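Long-range contacts in probable oxidoreductase protein (Rhizobium etli, PDB 4FB5), which probably catalyses a nucleotide-dependent oxidation or reduction, as expected of the GFO/IDH/MocA family: residues Gly29-Gly34 with Val100-Gln105; Asn45-Val50 with Leu345-Cys350; Thr49-Val54 with His326-Arg331; Leu59-Glu64 with Arg87-Asp92. All coordinates share one frame; numbering follows the deposited sequence.

Contact 1: residues Gly29-Gly34 with Val100-Gln105; sequences GLIGTG and VTTPNQ
The carbonyl oxygen of Ile31 takes two hydrogen bonds from Thr101. The hydroxyl OG1 of Thr101 gives the shorter one, 2.7 Å to Ile31 O, tilted 23° from the carbonyl plane; the amide N of Thr101 gives the other, 3.1 Å to the same Ile31 O, and lies nearly in line with the C=O, though its N-H is bent off that line. OG1 reaches it from between the backbone N and carbonyl carbon of Thr101 (chi1 66°). The methyl is thereby sent to Leu30, whose CD2 lies 3.9 Å from Thr101 CG2. A valine here has no hydroxyl, and the Ile31 carbonyl would probably be held by the amide alone, less firmly fixed at the strand end. Residues 27-31 and 97-100 are neighbouring parallel strands of the Rossmann sheet, bridged at Ile31 and Val100, and the contact sits where both strands end. Gly32 begins a GxGxxG-like turn, consistent with the dinucleotide-binding loop of this fold. A CB on Gly32 would collide with Thr101 OG1, and the backbone, with phi 93°, would itself press it against the preceding carbonyl. On the Ile31 and Val100 face, Ile31 CD1 lies 4.0 Å from Val100 CG2, the two side chains pointing the same way. Thr102 CG2 adds its methyl 3.6 Å from Ile31 CG2. Met110 of helix 107-116 backs this patch; Met36 and His40 of helix 35-44 pack on Thr101.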
loop_
_atom_site.group_PDB
_atom_site.type_symbol
_atom_site.label_atom_id
_atom_site.label_comp_id
_atom_site.label_asym_id
_atom_site.label_seq_id
_atom_site.Cartn_x
_atom_site.Cartn_y
_atom_site.Cartn_z
ATOM N N GLY A 29 18.369 -23.510 31.136
ATOM C CA GLY A 29 19.095 -24.453 30.324
ATOM C C GLY A 29 18.582 -24.351 28.915
ATOM O O GLY A 29 17.366 -24.399 28.712
ATOM N N LEU A 30 19.474 -24.193 27.939
ATOM C CA LEU A 30 19.040 -24.175 26.543
ATOM C C LEU A 30 19.582 -25.365 25.810
ATOM O O LEU A 30 20.751 -25.649 25.921
ATOM C CB LEU A 30 19.560 -22.920 25.857
ATOM C CG LEU A 30 18.941 -22.315 24.587
ATOM C CD1 LEU A 30 20.046 -21.747 23.734
ATOM C CD2 LEU A 30 18.141 -23.290 23.774
ATOM N N ILE A 31 18.734 -26.043 25.043
ATOM C CA ILE A 31 19.152 -27.126 24.105
ATOM C C ILE A 31 18.859 -26.724 22.661
ATOM O O ILE A 31 17.737 -26.330 22.353
ATOM C CB ILE A 31 18.394 -28.428 24.379
ATOM C CG1 ILE A 31 18.218 -28.626 25.879
ATOM C CG2 ILE A 31 19.135 -29.614 23.820
ATOM C CD1 ILE A 31 16.989 -29.434 26.235
ATOM N N GLY A 32 19.858 -26.840 21.788
ATOM C CA GLY A 32 19.767 -26.359 20.398
ATOM C C GLY A 32 20.310 -24.936 20.242
ATOM O O GLY A 32 20.142 -24.102 21.143
ATOM N N THR A 33 20.977 -24.655 19.120
ATOM C CA THR A 33 21.648 -23.348 18.909
ATOM C C THR A 33 21.492 -22.799 17.510
ATOM O O THR A 33 22.037 -21.726 17.206
ATOM C CB THR A 33 23.185 -23.354 19.243
ATOM O OG1 THR A 33 23.901 -24.251 18.363
ATOM C CG2 THR A 33 23.427 -23.727 20.704
ATOM N N GLY A 34 20.777 -23.560 16.668
ATOM C CA GLY A 34 20.264 -23.075 15.395
ATOM C C GLY A 34 19.412 -21.840 15.644
ATOM O O GLY A 34 19.297 -21.369 16.788
ATOM N N VAL A 100 13.699 -25.970 24.985
ATOM C CA VAL A 100 13.945 -26.945 23.923
ATOM C C VAL A 100 13.723 -26.289 22.592
ATOM O O VAL A 100 12.666 -25.757 22.356
ATOM C CB VAL A 100 13.020 -28.156 24.010
ATOM C CG1 VAL A 100 13.409 -29.157 22.980
ATOM C CG2 VAL A 100 13.112 -28.789 25.386
ATOM N N THR A 101 14.727 -26.314 21.730
ATOM C CA THR A 101 14.643 -25.645 20.432
ATOM C C THR A 101 15.319 -26.492 19.416
ATOM O O THR A 101 15.804 -25.976 18.431
ATOM C CB THR A 101 15.410 -24.300 20.388
ATOM O OG1 THR A 101 16.808 -24.543 20.534
ATOM C CG2 THR A 101 14.976 -23.373 21.480
ATOM N N THR A 102 15.388 -27.785 19.687
ATOM C CA THR A 102 15.998 -28.763 18.801
ATOM C C THR A 102 15.021 -29.110 17.699
ATOM O O THR A 102 13.949 -28.513 17.613
ATOM C CB THR A 102 16.352 -30.044 19.574
ATOM O OG1 THR A 102 15.189 -30.538 20.265
ATOM C CG2 THR A 102 17.475 -29.770 20.585
ATOM N N PRO A 103 15.383 -30.064 16.835
ATOM C CA PRO A 103 14.443 -30.430 15.779
ATOM C C PRO A 103 13.192 -31.152 16.280
ATOM O O PRO A 103 13.207 -31.753 17.348
ATOM C CB PRO A 103 15.277 -31.348 14.897
ATOM C CG PRO A 103 16.648 -30.841 15.081
ATOM C CD PRO A 103 16.744 -30.529 16.525
ATOM N N ASN A 104 12.120 -31.068 15.499
ATOM C CA ASN A 104 10.834 -31.688 15.816
ATOM C C ASN A 104 10.918 -33.061 16.517
ATOM O O ASN A 104 10.390 -33.219 17.612
ATOM C CB ASN A 104 9.937 -31.747 14.554
ATOM C CG ASN A 104 9.578 -30.359 14.004
ATOM O OD1 ASN A 104 10.146 -29.340 14.416
ATOM N ND2 ASN A 104 8.626 -30.315 13.076
ATOM N N GLN A 105 11.601 -34.029 15.907
ATOM C CA GLN A 105 11.644 -35.436 16.414
ATOM C C GLN A 105 12.019 -35.567 17.874
ATOM O O GLN A 105 11.586 -36.493 18.550
ATOM C CB GLN A 105 12.628 -36.318 15.627
ATOM C CG GLN A 105 12.691 -36.024 14.141
ATOM C CD GLN A 105 13.674 -34.899 13.830
ATOM O OE1 GLN A 105 14.802 -34.892 14.365
ATOM N NE2 GLN A 105 13.254 -33.937 12.955
#

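Contact 2: residues Asn45-Val50 with Leu345-Cys350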
loop_
_atom_site.group_PDB
_atom_site.type_symbol
_atom_site.label_atom_id
_atom_site.label_comp_id
_atom_site.label_asym_id
_atom_site.label_seq_id
_atom_site.Cartn_x
_atom_site.Cartn_y
_atom_site.Cartn_z
ATOM N N ASN A 45 18.231 -13.254 27.607
ATOM C CA ASN A 45 19.191 -12.207 27.913
ATOM C C ASN A 45 18.581 -10.814 27.970
ATOM O O ASN A 45 19.276 -9.876 28.339
ATOM C CB ASN A 45 20.353 -12.269 26.918
ATOM C CG ASN A 45 21.444 -11.267 27.201
ATOM O OD1 ASN A 45 22.060 -11.273 28.282
ATOM N ND2 ASN A 45 21.734 -10.405 26.209
ATOM N N ALA A 46 17.295 -10.649 27.647
ATOM C CA ALA A 46 16.777 -9.284 27.511
ATOM C C ALA A 46 15.497 -8.974 28.235
ATOM O O ALA A 46 15.213 -7.809 28.479
ATOM C CB ALA A 46 16.624 -8.924 26.053
ATOM N N VAL A 47 14.703 -9.987 28.539
ATOM C CA VAL A 47 13.437 -9.767 29.221
ATOM C C VAL A 47 13.541 -8.713 30.282
ATOM O O VAL A 47 12.699 -7.796 30.328
ATOM C CB VAL A 47 12.917 -10.976 29.995
ATOM C CG1 VAL A 47 11.575 -11.386 29.476
ATOM C CG2 VAL A 47 13.938 -12.116 30.057
ATOM N N LYS A 48 14.543 -8.851 31.155
ATOM C CA LYS A 48 14.570 -8.004 32.322
ATOM C C LYS A 48 14.828 -6.586 31.964
ATOM O O LYS A 48 14.069 -5.739 32.401
ATOM C CB LYS A 48 15.526 -8.474 33.419
ATOM C CG LYS A 48 15.218 -7.861 34.791
ATOM C CD LYS A 48 16.452 -7.964 35.678
ATOM C CE LYS A 48 16.138 -7.802 37.169
ATOM N NZ LYS A 48 16.111 -6.340 37.528
ATOM N N THR A 49 15.870 -6.310 31.189
ATOM C CA THR A 49 16.094 -4.916 30.746
ATOM C C THR A 49 14.900 -4.258 30.028
ATOM O O THR A 49 14.576 -3.108 30.293
ATOM C CB THR A 49 17.302 -4.753 29.866
ATOM O OG1 THR A 49 18.429 -5.417 30.460
ATOM C CG2 THR A 49 17.600 -3.277 29.729
ATOM N N VAL A 50 14.238 -4.991 29.138
ATOM C CA VAL A 50 13.019 -4.513 28.502
ATOM C C VAL A 50 11.863 -4.315 29.494
ATOM O O VAL A 50 11.286 -3.221 29.578
ATOM C CB VAL A 50 12.542 -5.492 27.416
ATOM C CG1 VAL A 50 11.250 -4.972 26.767
ATOM C CG2 VAL A 50 13.606 -5.676 26.407
ATOM N N LEU A 345 9.165 -10.346 19.529
ATOM C CA LEU A 345 8.057 -11.212 19.894
ATOM C C LEU A 345 8.469 -12.380 20.775
ATOM O O LEU A 345 7.639 -12.949 21.469
ATOM C CB LEU A 345 7.413 -11.794 18.652
ATOM C CG LEU A 345 6.953 -10.844 17.562
ATOM C CD1 LEU A 345 6.625 -11.677 16.367
ATOM C CD2 LEU A 345 5.753 -10.053 18.007
ATOM N N LYS A 346 9.734 -12.772 20.715
ATOM C CA LYS A 346 10.194 -13.854 21.545
ATOM C C LYS A 346 10.424 -13.364 22.971
ATOM O O LYS A 346 10.214 -14.125 23.911
ATOM C CB LYS A 346 11.460 -14.508 21.000
ATOM C CG LYS A 346 11.496 -16.043 21.208
ATOM C CD LYS A 346 10.442 -16.745 20.347
ATOM C CE LYS A 346 10.291 -18.234 20.645
ATOM N NZ LYS A 346 9.588 -18.953 19.503
ATOM N N ILE A 347 10.822 -12.104 23.125
ATOM C CA ILE A 347 11.048 -11.490 24.431
ATOM C C ILE A 347 9.728 -11.412 25.217
ATOM O O ILE A 347 9.663 -11.757 26.398
ATOM C CB ILE A 347 11.614 -10.061 24.270
ATOM C CG1 ILE A 347 12.993 -10.076 23.623
ATOM C CG2 ILE A 347 11.628 -9.335 25.598
ATOM C CD1 ILE A 347 13.552 -8.682 23.304
ATOM N N ILE A 348 8.669 -10.965 24.548
ATOM C CA ILE A 348 7.339 -10.903 25.143
ATOM C C ILE A 348 6.892 -12.316 25.533
ATOM O O ILE A 348 6.446 -12.548 26.649
ATOM C CB ILE A 348 6.383 -10.276 24.148
ATOM C CG1 ILE A 348 6.719 -8.796 23.987
ATOM C CG2 ILE A 348 4.951 -10.474 24.555
ATOM C CD1 ILE A 348 6.213 -8.162 22.697
ATOM N N GLU A 349 7.024 -13.279 24.629
ATOM C CA GLU A 349 6.690 -14.670 24.973
ATOM C C GLU A 349 7.498 -15.175 26.195
ATOM O O GLU A 349 6.961 -15.817 27.065
ATOM C CB GLU A 349 6.918 -15.575 23.773
ATOM C CG GLU A 349 6.565 -17.019 24.020
ATOM C CD GLU A 349 6.636 -17.856 22.758
ATOM O OE1 GLU A 349 7.688 -18.518 22.593
ATOM O OE2 GLU A 349 5.655 -17.839 21.943
ATOM N N CYS A 350 8.787 -14.865 26.238
ATOM C CA CYS A 350 9.620 -15.147 27.383
ATOM C C CYS A 350 9.022 -14.490 28.636
ATOM O O CYS A 350 8.838 -15.131 29.685
ATOM C CB CYS A 350 11.041 -14.644 27.129
ATOM S SG CYS A 350 12.117 -14.869 28.560
#
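Val47 and Ile347 bring the two backbones to 5.6 Å between their CA atoms, where the first turn of helix 47-51, with Ala46 at its N-cap position, meets the flank of helix 344-358. The side chains meet through apolar atoms and the sulfur. Ile347 points at the other helix and uses both ends of its branched side chain. Its CG2, anti to the backbone N, lies 4.1 Å from Val47 CA and 4.2 Å from Val50 CG2; its CD1, at the end of the other branch, reaches the methyl of Ala46, 4.1 Å from Ala46 CB. One turn further along the helix, Cys350 swings its sulfur out anti to its own N (chi1 176°), and SG comes to rest against both methyls of Val47, 3.6 Å from Val47 CG1 and the same from Val47 CG2. The CG1 methyl of Val47 also lies over the helix backbone, 3.6 Å from Ile347 O. Ile347 and Cys350, three residues apart, both pack on Val47. Around this core, Ala43 and Trp44 of helix 35-44 and Trp122 pack on Cys350, and Phe332 covers Val50 and Ile347. The outer side of the short helix belongs to the second subunit, whose Leu42 packs on Val50 and whose Lys38 NZ binds Val50 O. In this way helix 344-358, late in the chain, packs back on the N-terminal Rossmann domain, beside the subunit interface.

Contact 3: residues Thr49-Val54 with His326-Arg331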
loop_
_atom_site.group_PDB
_atom_site.type_symbol
_atom_site.label_atom_id
_atom_site.label_comp_id
_atom_site.label_asym_id
_atom_site.label_seq_id
_atom_site.Cartn_x
_atom_site.Cartn_y
_atom_site.Cartn_z
ATOM N N THR A 49 15.870 -6.310 31.189
ATOM C CA THR A 49 16.094 -4.916 30.746
ATOM C C THR A 49 14.900 -4.258 30.028
ATOM O O THR A 49 14.576 -3.108 30.293
ATOM C CB THR A 49 17.302 -4.753 29.866
ATOM O OG1 THR A 49 18.429 -5.417 30.460
ATOM C CG2 THR A 49 17.600 -3.277 29.729
ATOM N N VAL A 50 14.238 -4.991 29.138
ATOM C CA VAL A 50 13.019 -4.513 28.502
ATOM C C VAL A 50 11.863 -4.315 29.494
ATOM O O VAL A 50 11.286 -3.221 29.578
ATOM C CB VAL A 50 12.542 -5.492 27.416
ATOM C CG1 VAL A 50 11.250 -4.972 26.767
ATOM C CG2 VAL A 50 13.606 -5.676 26.407
ATOM N N PHE A 51 11.512 -5.382 30.208
ATOM C CA PHE A 51 10.313 -5.388 31.011
ATOM C C PHE A 51 10.490 -4.798 32.408
ATOM O O PHE A 51 9.603 -4.074 32.868
ATOM C CB PHE A 51 9.719 -6.798 31.090
ATOM C CG PHE A 51 8.796 -7.132 29.956
ATOM C CD1 PHE A 51 7.478 -6.704 29.964
ATOM C CD2 PHE A 51 9.249 -7.844 28.856
ATOM C CE1 PHE A 51 6.621 -7.006 28.890
ATOM C CE2 PHE A 51 8.399 -8.143 27.793
ATOM C CZ PHE A 51 7.088 -7.722 27.814
ATOM N N GLY A 52 11.594 -5.111 33.097
ATOM C CA GLY A 52 11.921 -4.451 34.380
ATOM C C GLY A 52 11.319 -5.035 35.667
ATOM O O GLY A 52 11.831 -4.818 36.759
ATOM N N ASP A 53 10.235 -5.789 35.535
ATOM C CA ASP A 53 9.468 -6.280 36.675
ATOM C C ASP A 53 9.792 -7.724 37.003
ATOM O O ASP A 53 8.990 -8.416 37.641
ATOM C CB ASP A 53 7.960 -6.138 36.409
ATOM C CG ASP A 53 7.547 -6.651 35.012
ATOM O OD1 ASP A 53 6.488 -7.310 34.866
ATOM O OD2 ASP A 53 8.290 -6.377 34.043
ATOM N N VAL A 54 10.960 -8.197 36.578
ATOM C CA VAL A 54 11.390 -9.522 37.010
ATOM C C VAL A 54 12.868 -9.703 37.256
ATOM O O VAL A 54 13.641 -8.768 37.157
ATOM C CB VAL A 54 10.878 -10.675 36.123
ATOM C CG1 VAL A 54 9.693 -11.381 36.834
ATOM C CG2 VAL A 54 10.591 -10.211 34.667
ATOM N N HIS A 326 -0.658 0.310 22.846
ATOM C CA HIS A 326 -0.859 -1.109 22.538
ATOM C C HIS A 326 0.179 -1.897 23.316
ATOM O O HIS A 326 1.286 -2.231 22.839
ATOM C CB HIS A 326 -0.750 -1.371 21.044
ATOM C CG HIS A 326 -1.550 -0.423 20.208
ATOM N ND1 HIS A 326 -0.973 0.418 19.287
ATOM C CD2 HIS A 326 -2.874 -0.145 20.187
ATOM C CE1 HIS A 326 -1.907 1.162 18.726
ATOM N NE2 HIS A 326 -3.068 0.847 19.254
ATOM N N ARG A 327 -0.179 -2.155 24.557
ATOM C CA ARG A 327 0.774 -2.698 25.491
ATOM C C ARG A 327 1.107 -4.111 25.050
ATOM O O ARG A 327 0.225 -4.819 24.588
ATOM C CB ARG A 327 0.241 -2.602 26.927
ATOM C CG ARG A 327 0.384 -1.155 27.518
ATOM C CD ARG A 327 -0.730 -0.782 28.528
ATOM N NE ARG A 327 -0.429 -1.127 29.929
ATOM C CZ ARG A 327 -0.317 -2.374 30.426
ATOM N NH1 ARG A 327 -0.436 -3.444 29.635
ATOM N NH2 ARG A 327 -0.056 -2.562 31.728
ATOM N N PRO A 328 2.399 -4.498 25.163
ATOM C CA PRO A 328 3.457 -3.764 25.830
ATOM C C PRO A 328 4.426 -3.136 24.864
ATOM O O PRO A 328 5.633 -3.193 25.089
ATOM C CB PRO A 328 4.205 -4.880 26.543
ATOM C CG PRO A 328 4.149 -6.013 25.555
ATOM C CD PRO A 328 2.945 -5.749 24.628
ATOM N N TYR A 329 3.938 -2.564 23.779
ATOM C CA TYR A 329 4.830 -1.879 22.889
ATOM C C TYR A 329 5.567 -0.875 23.749
ATOM O O TYR A 329 6.734 -0.597 23.523
ATOM C CB TYR A 329 4.027 -1.187 21.795
ATOM C CG TYR A 329 4.789 -0.304 20.832
ATOM C CD1 TYR A 329 5.337 0.921 21.230
ATOM C CD2 TYR A 329 4.924 -0.671 19.505
ATOM C CE1 TYR A 329 6.027 1.741 20.331
ATOM C CE2 TYR A 329 5.596 0.154 18.581
ATOM C CZ TYR A 329 6.135 1.349 18.993
ATOM O OH TYR A 329 6.805 2.122 18.064
ATOM N N ASP A 330 4.889 -0.333 24.745
ATOM C CA ASP A 330 5.475 0.736 25.564
ATOM C C ASP A 330 6.768 0.287 26.244
ATOM O O ASP A 330 7.716 1.050 26.394
ATOM C CB ASP A 330 4.476 1.253 26.608
ATOM C CG ASP A 330 4.117 0.206 27.625
ATOM O OD1 ASP A 330 3.899 -0.960 27.274
ATOM O OD2 ASP A 330 4.043 0.553 28.806
ATOM N N ARG A 331 6.847 -0.964 26.634
ATOM C CA ARG A 331 8.102 -1.347 27.207
ATOM C C ARG A 331 9.291 -1.347 26.193
ATOM O O ARG A 331 10.448 -1.289 26.593
ATOM C CB ARG A 331 7.963 -2.650 27.997
ATOM C CG ARG A 331 6.743 -2.708 28.954
ATOM C CD ARG A 331 6.847 -1.825 30.207
ATOM N NE ARG A 331 8.037 -2.145 30.995
ATOM C CZ ARG A 331 8.964 -1.252 31.344
ATOM N NH1 ARG A 331 8.817 0.030 31.006
ATOM N NH2 ARG A 331 10.030 -1.631 32.036
#
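The Arg331 guanidinium has Val50 O over one face and the carbonyl end of Phe51 at its edge, near its plane. NH2 of Arg331 makes the main bond, 2.6 Å to Phe51 O with an N-H...O angle of 154°; NE adds a weak one to the same oxygen. Although Phe51 O lies nearly in the guanidinium plane, NH2 stands well above the carbonyl plane, 71° out of it. The arginine chain is bent at chi2 and chi3, curling the group back over the helix end. The Phe51 ring, turned 68° from the guanidinium, meets its partners obliquely: Phe51 CE1 is 4.0 Å from Pro328 CB, and Phe51 CD1 is 4.2 Å from Arg331 CG. Pro328 follows a cis peptide bond and aims its ring at the phenylalanine. From helix 344-358, Ile348 and Arg351 also pack on Phe51. Val50 sets CG1 3.8 Å from Arg331 O, and Arg331 O accepts a hydrogen bond from Lys38 NZ of the second subunit. The chain turns away at Gly52 with a positive phi. This is an arginine closing off the C-terminal end of helix 47-51, where peptide carbonyls have run out of helical donors, beside the subunit interface.

Contact 4: residues Leu59-Glu64 with Arg87-Asp92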
loop_
_atom_site.group_PDB
_atom_site.type_symbol
_atom_site.label_atom_id
_atom_site.label_comp_id
_atom_site.label_asym_id
_atom_site.label_seq_id
_atom_site.Cartn_x
_atom_site.Cartn_y
_atom_site.Cartn_z
ATOM N N LEU A 59 21.909 -17.637 32.721
ATOM C CA LEU A 59 22.102 -18.531 31.589
ATOM C C LEU A 59 23.202 -19.435 32.032
ATOM O O LEU A 59 24.368 -19.027 32.138
ATOM C CB LEU A 59 22.479 -17.767 30.299
ATOM C CG LEU A 59 21.798 -16.406 30.062
ATOM C CD1 LEU A 59 22.480 -15.578 28.977
ATOM C CD2 LEU A 59 20.311 -16.548 29.798
ATOM N N VAL A 60 22.807 -20.669 32.295
ATOM C CA VAL A 60 23.614 -21.595 33.046
ATOM C C VAL A 60 24.241 -22.666 32.171
ATOM O O VAL A 60 25.466 -22.785 32.124
ATOM C CB VAL A 60 22.762 -22.240 34.125
ATOM C CG1 VAL A 60 23.570 -23.273 34.906
ATOM C CG2 VAL A 60 22.213 -21.175 35.062
ATOM N N HIS A 61 23.405 -23.415 31.455
ATOM C CA HIS A 61 23.836 -24.626 30.778
ATOM C C HIS A 61 23.348 -24.615 29.338
ATOM O O HIS A 61 22.278 -24.076 29.063
ATOM C CB HIS A 61 23.190 -25.807 31.500
ATOM C CG HIS A 61 24.053 -27.030 31.604
ATOM N ND1 HIS A 61 24.323 -27.643 32.813
ATOM C CD2 HIS A 61 24.679 -27.773 30.658
ATOM C CE1 HIS A 61 25.074 -28.711 32.607
ATOM N NE2 HIS A 61 25.309 -28.811 31.310
ATOM N N LEU A 62 24.093 -25.256 28.436
ATOM C CA LEU A 62 23.751 -25.255 27.016
ATOM C C LEU A 62 24.236 -26.510 26.307
ATOM O O LEU A 62 25.347 -26.943 26.547
ATOM C CB LEU A 62 24.356 -24.020 26.345
ATOM C CG LEU A 62 24.118 -23.705 24.863
ATOM C CD1 LEU A 62 24.499 -22.275 24.586
ATOM C CD2 LEU A 62 24.917 -24.638 23.969
ATOM N N ALA A 63 23.424 -27.054 25.399
ATOM C CA ALA A 63 23.725 -28.309 24.704
ATOM C C ALA A 63 23.579 -28.194 23.200
ATOM O O ALA A 63 22.809 -27.371 22.745
ATOM C CB ALA A 63 22.807 -29.392 25.202
ATOM N N GLU A 64 24.292 -29.036 22.437
ATOM C CA GLU A 64 24.148 -29.092 20.963
ATOM C C GLU A 64 24.313 -30.479 20.279
ATOM O O GLU A 64 25.418 -31.026 20.162
ATOM C CB GLU A 64 25.043 -28.045 20.298
ATOM C CG GLU A 64 24.711 -27.803 18.835
ATOM C CD GLU A 64 23.346 -27.124 18.607
ATOM O OE1 GLU A 64 22.731 -26.664 19.602
ATOM O OE2 GLU A 64 22.889 -27.037 17.432
ATOM N N ARG A 87 20.819 -34.876 28.468
ATOM C CA ARG A 87 20.309 -35.500 29.682
ATOM C C ARG A 87 21.080 -34.993 30.904
ATOM O O ARG A 87 20.588 -35.075 32.024
ATOM C CB ARG A 87 20.344 -37.026 29.593
ATOM C CG ARG A 87 19.365 -37.601 28.598
ATOM C CD ARG A 87 19.817 -38.944 28.068
ATOM N NE ARG A 87 19.485 -39.082 26.651
ATOM C CZ ARG A 87 19.249 -40.236 26.028
ATOM N NH1 ARG A 87 19.284 -41.391 26.691
ATOM N NH2 ARG A 87 18.972 -40.243 24.732
ATOM N N ALA A 88 22.270 -34.439 30.664
ATOM C CA ALA A 88 23.105 -33.837 31.712
ATOM C C ALA A 88 22.638 -32.429 32.078
ATOM O O ALA A 88 22.532 -32.083 33.260
ATOM C CB ALA A 88 24.564 -33.822 31.285
ATOM N N LEU A 89 22.368 -31.619 31.054
ATOM C CA LEU A 89 21.727 -30.317 31.232
ATOM C C LEU A 89 20.435 -30.454 32.040
ATOM O O LEU A 89 20.204 -29.725 33.010
ATOM C CB LEU A 89 21.419 -29.713 29.863
ATOM C CG LEU A 89 20.905 -28.267 29.830
ATOM C CD1 LEU A 89 21.288 -27.585 28.526
ATOM C CD2 LEU A 89 19.387 -28.178 30.066
ATOM N N ILE A 90 19.608 -31.406 31.617
ATOM C CA ILE A 90 18.338 -31.711 32.250
ATOM C C ILE A 90 18.525 -32.227 33.657
ATOM O O ILE A 90 17.665 -32.030 34.516
ATOM C CB ILE A 90 17.557 -32.729 31.413
ATOM C CG1 ILE A 90 16.569 -31.986 30.512
ATOM C CG2 ILE A 90 16.837 -33.768 32.301
ATOM C CD1 ILE A 90 15.991 -32.815 29.368
ATOM N N ALA A 91 19.648 -32.892 33.887
ATOM C CA ALA A 91 19.988 -33.342 35.225
ATOM C C ALA A 91 20.374 -32.146 36.072
ATOM O O ALA A 91 19.920 -32.027 37.206
ATOM C CB ALA A 91 21.127 -34.357 35.186
ATOM N N ASP A 92 21.189 -31.254 35.511
ATOM C CA ASP A 92 21.779 -30.177 36.290
ATOM C C ASP A 92 20.731 -29.551 37.207
ATOM O O ASP A 92 19.690 -29.097 36.738
ATOM C CB ASP A 92 22.412 -29.125 35.387
ATOM C CG ASP A 92 23.174 -28.053 36.161
ATOM O OD1 ASP A 92 22.831 -27.735 37.321
ATOM O OD2 ASP A 92 24.134 -27.501 35.589
#
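One hydrogen bond carries the polar side of the contact: His61 ND1 gives its proton to Asp92 OD2 at 2.8 Å. The oxygen lies in the ring plane, at the edge of the imidazole, while the carboxylate is turned 81° from the ring and is met on the anti side of OD2. Asp92 can reach over because its CG stands anti to the backbone N (chi1 -174°), throwing the carboxylate out from the end of helix 86-91. The other oxygen, OD1, binds the amide of Glu94, and Lys81 forms a long, weak ion pair with OD2. A CH-pi contact holds the flat side of the imidazole: Leu89 CA sits over one face, 3.8 Å from the ring centroid and 5° off its normal. The leucine side chain continues past His61 in the opposite direction, with Leu89 CG 3.7 Å from His61 CB. Its CD1 ends on the strand, 3.6 Å from Leu62 N and 4.1 Å from Ala63 CB. The axes of strand 59-63, in the Rossmann sheet, and helix 87-91 pass 8.3 Å apart, running nearly antiparallel. A leucine at His61 has no ring nitrogens, so Asp92 OD2 would probably be left to its weak pairing with Lys81, and Thr83 OG1 would lose its mate. With NE2 bonded to Thr83 OG1, both ring nitrogens are engaged and the ring's rotation is fixed; the nearby carboxylate would be expected to polarise the imidazole.

From the N terminus, strand 27-31 opens contact 1, which closes when the chain returns along strand 97-100. Contact 4 is nested inside that loop, setting helix 86-91 on strand 58-63, the sheet neighbour of 27-31; the two contacts touch, and both lie on neighbouring strands of the parallel Rossmann sheet. Contacts 2 and 3 both start from helix 47-51, also within the loop of contact 1, but close far later in the chain, so each crosses contact 1 and encloses contact 4. Their late partners, residues 326-331 and helix 344-358, come after all but the last strand of the large mixed sheet. Contacts 2 and 3, with centres about 8 Å apart, tie that late region to the Rossmann domain, where both touch the second subunit.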